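Side-chain contacts in monomethylamine methyltransferase mtmB1 (Methanosarcina barkeri, PDB 1NTH), which catalyses the transfer of the methyl group of monomethylamine to the corrinoid cofactor of its partner protein MtmC, a step in methanogenesis from methylamine: residues Glu50-Asp55 against Asp356-Arg361; Arg116-Lys121 against Ala318-Ser323; Glu310-Ala315 against Ser350-Thr355. One frame throughout, in Å; residues are numbered along the deposited sequence.

Contact 1 of 3, residues Glu50-Asp55 against Asp356-Arg361; sequences EFIPTD and DTASGR
Ile52 reaches from the loop between helices 24-42 and 56-73 onto the last turn of helix 343-359, where Ala358 and Ser359 receive it. Its terminal methyl does most of the touching: CD1 lies 3.4 Å from Ser359 CB, a tightness that is doubtful because Ile52 was modelled in two conformers. In this conformer CG1 stands anti to the carbonyl carbon (chi1 -50°), and the bend at chi2 (-61°) brings CD1 onto the serine; the other branch, CG2, comes within 4.3 Å of Ala358 O. Farther back along the side chain, CG1 meets the methyl of Ala358, with 4.4 Å between Ile52 CG1 and Ala358 CB. Ser359 offers carbon here, since its OG, set between the backbone N and the carbonyl carbon (chi1 67°), turns back into its own helix and bonds to Thr355 O. Just beyond, Gly360 takes a positive phi and closes the helix in a Schellman motif, with Arg361 N bonded to Asp356 O at 3.0 Å. No hydrogen bond joins the two segments. The loop is therefore held to this helix end by apolar contact, and the serine hydroxyl is satisfied within the helix rather than by the incoming chain.

Contact 2 of 3, residues Arg116-Lys121 against Ala318-Ser323; sequences RSVGDK and ACATIS
Val118, Ser323 and Ala320 carry the meeting of a type II beta turn, Ser117 to Asp120, with the C-terminal half of helix 309-325 in this TIM-barrel protein. The turn belongs to the loop between strands 111-114 and 125-128. Val118, which has the most surface buried, stands at its second position and uses one methyl: CG2 lies 3.7 Å from both CA and CB of Ala320, straddling the bond between them. With CG1 anti to the backbone N (chi1 173°), the other branch, CG2, is the one directed at the helix. The small alanine lets the valine come this near the helix backbone, while Pro53 and Met59 also pack on Ala320.

One helical turn farther on, Ser323 points toward the loop. Its OG comes to 3.8 Å from Arg116 O, too long for a hydrogen bond; the hydroxyl is engaged within its own helix. Replacing this serine by an alanine removes that hydroxyl, which would probably cost Cys319 O one of its donors and open a small gap beside the Arg116 carbonyl. The loop side is braced separately: Asp120 OD1 accepts from Ser117 N through its anti lone pair, and the guanidinium of Arg116 bonds through NE to Ala122 O and through NH1 to the carbonyls of Thr357 and Arg361. At Cys319 O two donors arrive from opposite faces of the carbonyl plane, Ser323 N at 2.7 Å and Ser323 OG at 2.8 Å, the hydroxyl standing 40° out of that plane.

Contact 3 of 3, residues Glu310-Ala315 against Ser350-Thr355; sequences ETLMIA and SAQSIT
This is a helix-to-helix contact on the outside of the barrel, in which Leu312 of helix 309-325 packs on Ala351, Gln352 and Thr355 of helix 343-359. The helices follow strands 293-300 and 330-333, neighbours in the parallel sheet, and run in nearly the same direction, their short axes 10.1 Å apart at a crossing angle of -19°.

Leu312 carries the contact from its helix. With CG anti to the carbonyl carbon (chi1 -70°), its forked end is carried across to the facing helix, where the two methyls part: CD1 meets Ala351 CB at 4.0 Å, and CD2 settles 3.6 Å from Gln352 CA, with the CB and CG of that glutamine beside it. The extended Gln352 thus gives the leucine its aliphatic base, while its amide end runs on to Thr306 and Gln333. Thr355, one turn beyond Ala351, slants across the leucine. Its methyl CG2 approaches the Leu312 carbonyl, 3.4 Å from Leu312 O, and its OG1 lies against the leucine side chain, 3.8 Å from Leu312 CD2.

That hydroxyl bonds back to Ala351 O at 2.9 Å, tilted 30° from the carbonyl plane, and Thr355 N reaches the same oxygen from the opposite face; this is consistent with a polar group being tolerated against a leucine. Phe51 covers Leu312 from the loop, and Leu405 of helix 398-410 touches Thr355. The two segments thus meet by van der Waals packing, mostly of carbon, with the threonine oxygen and a carbonyl at its margin, and the leucine's two methyls divide that packing between Ala351 and Gln352.

The three contacts form one connected region around the successive helices 309-325 and 343-359, with contacts 1 and 2 near their C-terminal ends. Contact 3 joins these helices directly; contact 1 brings the loop 50-55 to the end of helix 343-359, and contact 2 brings the loop 116-121 to helix 309-325. Centres of contacts 1 and 2 lie about 6 Å apart, those of 1 and 3 about 9 Å, and those of 2 and 3 about 13 Å. Along the chain the two loops come first, then 310-315, 318-323, 350-355 and 356-361. Gly119 N probably bonds to Ala358 O, and Phe51 packs on Leu312, so N-terminal loops are tied to both of these later helices.

Contact 1 of 3, residues Glu50-Asp55 against Asp356-Arg361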
# COMPACT_ATOMS: atom_id res chain seq x y z
N GLU A 50 -47.72 -14.28 -16.65
CA GLU A 50 -46.35 -14.77 -16.77
C GLU A 50 -45.42 -14.14 -15.74
O GLU A 50 -45.56 -12.96 -15.42
CB GLU A 50 -45.78 -14.46 -18.16
CG GLU A 50 -46.35 -15.27 -19.30
CD GLU A 50 -45.49 -15.17 -20.54
OE1 GLU A 50 -45.23 -14.04 -21.01
OE2 GLU A 50 -45.05 -16.22 -21.05
N PHE A 51 -44.49 -14.94 -15.22
CA PHE A 51 -43.52 -14.43 -14.25
C PHE A 51 -42.36 -13.82 -15.02
O PHE A 51 -41.83 -12.77 -14.65
CB PHE A 51 -42.99 -15.56 -13.37
CG PHE A 51 -43.99 -16.09 -12.39
CD1 PHE A 51 -44.90 -17.07 -12.78
CD2 PHE A 51 -44.03 -15.61 -11.09
CE1 PHE A 51 -45.84 -17.57 -11.87
CE2 PHE A 51 -44.96 -16.10 -10.18
CZ PHE A 51 -45.86 -17.08 -10.57
N ILE A 52 -41.96 -14.49 -16.10
CA ILE A 52 -40.87 -14.03 -16.95
C ILE A 52 -41.46 -13.88 -18.35
O ILE A 52 -41.96 -14.84 -18.92
CB ILE A 52 -39.72 -15.05 -17.01
CG1 ILE A 52 -39.33 -15.49 -15.60
CG2 ILE A 52 -38.53 -14.45 -17.73
CD1 ILE A 52 -38.82 -14.36 -14.72
N PRO A 53 -41.39 -12.67 -18.93
CA PRO A 53 -41.93 -12.42 -20.27
C PRO A 53 -41.25 -13.16 -21.41
O PRO A 53 -40.04 -13.40 -21.38
CB PRO A 53 -41.80 -10.91 -20.42
CG PRO A 53 -40.55 -10.61 -19.64
CD PRO A 53 -40.75 -11.45 -18.39
N THR A 54 -42.05 -13.51 -22.42
CA THR A 54 -41.57 -14.20 -23.61
C THR A 54 -42.08 -13.41 -24.82
O THR A 54 -41.92 -13.84 -25.96
CB THR A 54 -42.10 -15.64 -23.69
OG1 THR A 54 -43.54 -15.63 -23.70
CG2 THR A 54 -41.63 -16.45 -22.48
N ASP A 55 -42.69 -12.26 -24.56
CA ASP A 55 -43.22 -11.40 -25.61
C ASP A 55 -42.36 -10.14 -25.67
O ASP A 55 -42.55 -9.21 -24.88
CB ASP A 55 -44.67 -11.00 -25.28
CG ASP A 55 -45.33 -10.21 -26.40
OD1 ASP A 55 -44.63 -9.45 -27.11
OD2 ASP A 55 -46.56 -10.33 -26.57
N ASP A 356 -35.47 -14.73 -10.28
CA ASP A 356 -34.33 -13.84 -10.48
C ASP A 356 -33.29 -14.40 -11.45
O ASP A 356 -32.78 -13.69 -12.31
CB ASP A 356 -33.65 -13.52 -9.15
CG ASP A 356 -34.51 -12.66 -8.24
OD1 ASP A 356 -35.41 -11.96 -8.76
OD2 ASP A 356 -34.28 -12.67 -7.01
N THR A 357 -32.98 -15.68 -11.30
CA THR A 357 -32.01 -16.32 -12.17
C THR A 357 -32.49 -16.36 -13.62
O THR A 357 -31.78 -15.94 -14.53
CB THR A 357 -31.72 -17.76 -11.69
OG1 THR A 357 -31.19 -17.72 -10.36
CG2 THR A 357 -30.71 -18.45 -12.61
N ALA A 358 -33.71 -16.84 -13.83
CA ALA A 358 -34.24 -16.92 -15.19
C ALA A 358 -34.50 -15.56 -15.83
O ALA A 358 -34.36 -15.42 -17.05
CB ALA A 358 -35.52 -17.74 -15.19
N SER A 359 -34.85 -14.56 -15.03
CA SER A 359 -35.14 -13.23 -15.58
C SER A 359 -33.89 -12.44 -15.94
O SER A 359 -33.98 -11.38 -16.56
CB SER A 359 -36.02 -12.42 -14.62
OG SER A 359 -35.35 -12.11 -13.41
N GLY A 360 -32.72 -12.93 -15.53
CA GLY A 360 -31.48 -12.24 -15.87
C GLY A 360 -30.76 -11.42 -14.82
O GLY A 360 -29.91 -10.61 -15.17
N ARG A 361 -31.08 -11.60 -13.54
CA ARG A 361 -30.41 -10.84 -12.49
C ARG A 361 -28.95 -11.25 -12.40
O ARG A 361 -28.62 -12.43 -12.54
CB ARG A 361 -31.07 -11.08 -11.13
CG ARG A 361 -32.49 -10.57 -11.00
CD ARG A 361 -32.56 -9.05 -10.92
NE ARG A 361 -33.95 -8.60 -10.86
CZ ARG A 361 -34.34 -7.33 -10.87
NH1 ARG A 361 -33.45 -6.35 -10.92
NH2 ARG A 361 -35.63 -7.04 -10.84

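Contact 2 of 3, residues Arg116-Lys121 against Ala318-Ser323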
# COMPACT_ATOMS: atom_id res chain seq x y z
N ARG A 116 -25.90 -10.72 -17.42
CA ARG A 116 -26.59 -11.98 -17.68
C ARG A 116 -27.84 -11.65 -18.49
O ARG A 116 -28.47 -10.61 -18.29
CB ARG A 116 -27.03 -12.67 -16.39
CG ARG A 116 -25.90 -13.29 -15.58
CD ARG A 116 -26.44 -14.10 -14.40
NE ARG A 116 -27.15 -15.32 -14.81
CZ ARG A 116 -28.47 -15.48 -14.77
NH1 ARG A 116 -29.26 -14.50 -14.33
NH2 ARG A 116 -29.01 -16.63 -15.17
N SER A 117 -28.20 -12.53 -19.42
CA SER A 117 -29.38 -12.32 -20.23
C SER A 117 -30.49 -13.20 -19.67
O SER A 117 -30.26 -14.00 -18.77
CB SER A 117 -29.11 -12.71 -21.68
OG SER A 117 -28.75 -14.07 -21.78
N VAL A 118 -31.70 -13.03 -20.19
CA VAL A 118 -32.82 -13.84 -19.75
C VAL A 118 -32.47 -15.29 -20.09
O VAL A 118 -32.01 -15.58 -21.19
CB VAL A 118 -34.11 -13.43 -20.49
CG1 VAL A 118 -35.24 -14.40 -20.15
CG2 VAL A 118 -34.50 -12.01 -20.11
N GLY A 119 -32.68 -16.20 -19.13
CA GLY A 119 -32.40 -17.61 -19.35
C GLY A 119 -30.93 -17.96 -19.50
O GLY A 119 -30.59 -19.06 -19.95
N ASP A 120 -30.05 -17.04 -19.12
CA ASP A 120 -28.61 -17.24 -19.23
C ASP A 120 -28.12 -18.54 -18.58
O ASP A 120 -28.58 -18.92 -17.50
CB ASP A 120 -27.88 -16.04 -18.61
CG ASP A 120 -26.50 -15.84 -19.18
OD1 ASP A 120 -26.20 -14.70 -19.61
OD2 ASP A 120 -25.70 -16.80 -19.19
N LYS A 121 -27.18 -19.21 -19.24
CA LYS A 121 -26.60 -20.45 -18.73
C LYS A 121 -25.70 -20.15 -17.53
O LYS A 121 -25.48 -21.01 -16.67
CB LYS A 121 -25.76 -21.14 -19.81
CG LYS A 121 -26.52 -21.61 -21.03
CD LYS A 121 -27.31 -22.88 -20.76
CE LYS A 121 -27.93 -23.41 -22.04
NZ LYS A 121 -28.68 -24.68 -21.82
N ALA A 318 -39.51 -6.63 -14.92
CA ALA A 318 -38.61 -5.48 -14.87
C ALA A 318 -37.19 -5.89 -15.29
O ALA A 318 -36.57 -5.23 -16.12
CB ALA A 318 -38.60 -4.88 -13.47
N CYS A 319 -36.69 -6.98 -14.71
CA CYS A 319 -35.35 -7.43 -15.03
C CYS A 319 -35.20 -7.95 -16.46
O CYS A 319 -34.21 -7.64 -17.13
CB CYS A 319 -34.90 -8.52 -14.05
SG CYS A 319 -33.16 -8.98 -14.27
N ALA A 320 -36.16 -8.73 -16.93
CA ALA A 320 -36.08 -9.25 -18.29
C ALA A 320 -36.04 -8.09 -19.27
O ALA A 320 -35.30 -8.10 -20.25
CB ALA A 320 -37.28 -10.15 -18.59
N THR A 321 -36.85 -7.07 -18.99
CA THR A 321 -36.92 -5.89 -19.85
C THR A 321 -35.64 -5.07 -19.77
O THR A 321 -35.11 -4.64 -20.79
CB THR A 321 -38.14 -5.04 -19.47
OG1 THR A 321 -39.32 -5.83 -19.62
CG2 THR A 321 -38.23 -3.81 -20.36
N ILE A 322 -35.15 -4.85 -18.55
CA ILE A 322 -33.91 -4.09 -18.37
C ILE A 322 -32.75 -4.85 -19.03
O ILE A 322 -31.87 -4.24 -19.63
CB ILE A 322 -33.63 -3.86 -16.87
CG1 ILE A 322 -34.58 -2.79 -16.32
CG2 ILE A 322 -32.17 -3.46 -16.65
CD1 ILE A 322 -34.41 -1.42 -16.96
N SER A 323 -32.77 -6.17 -18.93
CA SER A 323 -31.71 -6.99 -19.52
C SER A 323 -31.75 -6.96 -21.04
O SER A 323 -30.72 -6.99 -21.71
CB SER A 323 -31.82 -8.44 -19.05
OG SER A 323 -31.65 -8.54 -17.65

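Contact 3 of 3, residues Glu310-Ala315 against Ser350-Thr355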
# COMPACT_ATOMS: atom_id res chain seq x y z
N GLU A 310 -47.42 -11.65 -7.19
CA GLU A 310 -47.34 -10.33 -7.80
C GLU A 310 -45.95 -9.73 -7.83
O GLU A 310 -45.52 -9.21 -8.86
CB GLU A 310 -48.30 -9.37 -7.09
CG GLU A 310 -49.76 -9.79 -7.18
CD GLU A 310 -50.22 -10.61 -5.98
OE1 GLU A 310 -49.37 -11.17 -5.25
OE2 GLU A 310 -51.45 -10.71 -5.78
N THR A 311 -45.24 -9.78 -6.70
CA THR A 311 -43.90 -9.21 -6.63
C THR A 311 -42.89 -9.98 -7.49
O THR A 311 -41.94 -9.39 -8.02
CB THR A 311 -43.40 -9.13 -5.16
OG1 THR A 311 -43.46 -10.42 -4.55
CG2 THR A 311 -44.27 -8.16 -4.37
N LEU A 312 -43.08 -11.29 -7.62
CA LEU A 312 -42.18 -12.07 -8.46
C LEU A 312 -42.40 -11.68 -9.92
O LEU A 312 -41.44 -11.56 -10.69
CB LEU A 312 -42.43 -13.58 -8.27
CG LEU A 312 -42.00 -14.15 -6.91
CD1 LEU A 312 -42.42 -15.61 -6.81
CD2 LEU A 312 -40.48 -14.02 -6.75
N MET A 313 -43.65 -11.45 -10.30
CA MET A 313 -43.96 -11.04 -11.67
C MET A 313 -43.37 -9.66 -11.96
O MET A 313 -42.84 -9.42 -13.04
CB MET A 313 -45.48 -11.01 -11.89
CG MET A 313 -46.12 -12.39 -11.92
SD MET A 313 -47.92 -12.29 -11.97
CE MET A 313 -48.18 -11.66 -13.62
N ILE A 314 -43.47 -8.76 -10.99
CA ILE A 314 -42.93 -7.42 -11.15
C ILE A 314 -41.42 -7.49 -11.37
O ILE A 314 -40.89 -6.88 -12.30
CB ILE A 314 -43.23 -6.55 -9.91
CG1 ILE A 314 -44.75 -6.32 -9.81
CG2 ILE A 314 -42.49 -5.22 -9.99
CD1 ILE A 314 -45.20 -5.74 -8.49
N ALA A 315 -40.73 -8.25 -10.52
CA ALA A 315 -39.28 -8.38 -10.64
C ALA A 315 -38.87 -9.07 -11.94
O ALA A 315 -37.94 -8.63 -12.62
CB ALA A 315 -38.73 -9.16 -9.45
N SER A 350 -36.69 -19.99 -2.71
CA SER A 350 -36.44 -20.74 -3.93
C SER A 350 -37.23 -20.17 -5.10
O SER A 350 -36.70 -20.03 -6.21
CB SER A 350 -36.82 -22.22 -3.74
OG SER A 350 -35.94 -22.84 -2.82
N ALA A 351 -38.49 -19.84 -4.87
CA ALA A 351 -39.32 -19.27 -5.92
C ALA A 351 -38.68 -17.99 -6.44
O ALA A 351 -38.66 -17.74 -7.65
CB ALA A 351 -40.73 -18.99 -5.41
N GLN A 352 -38.15 -17.17 -5.53
CA GLN A 352 -37.53 -15.93 -5.96
C GLN A 352 -36.21 -16.17 -6.68
O GLN A 352 -35.88 -15.47 -7.63
CB GLN A 352 -37.31 -14.98 -4.78
CG GLN A 352 -36.96 -13.58 -5.24
CD GLN A 352 -36.89 -12.58 -4.11
OE1 GLN A 352 -37.55 -12.74 -3.09
NE2 GLN A 352 -36.09 -11.54 -4.31
N SER A 353 -35.45 -17.17 -6.23
CA SER A 353 -34.18 -17.48 -6.88
C SER A 353 -34.44 -17.96 -8.31
O SER A 353 -33.69 -17.63 -9.23
CB SER A 353 -33.43 -18.55 -6.08
OG SER A 353 -32.19 -18.86 -6.70
N ILE A 354 -35.50 -18.74 -8.50
CA ILE A 354 -35.83 -19.23 -9.83
C ILE A 354 -36.18 -18.03 -10.72
O ILE A 354 -35.68 -17.90 -11.83
CB ILE A 354 -37.04 -20.19 -9.78
CG1 ILE A 354 -36.64 -21.49 -9.08
CG2 ILE A 354 -37.56 -20.46 -11.19
CD1 ILE A 354 -37.81 -22.41 -8.75
N THR A 355 -37.03 -17.15 -10.20
CA THR A 355 -37.46 -15.97 -10.93
C THR A 355 -36.29 -15.04 -11.28
O THR A 355 -36.14 -14.62 -12.43
CB THR A 355 -38.49 -15.16 -10.12
OG1 THR A 355 -39.60 -16.02 -9.80
CG2 THR A 355 -38.99 -13.96 -10.92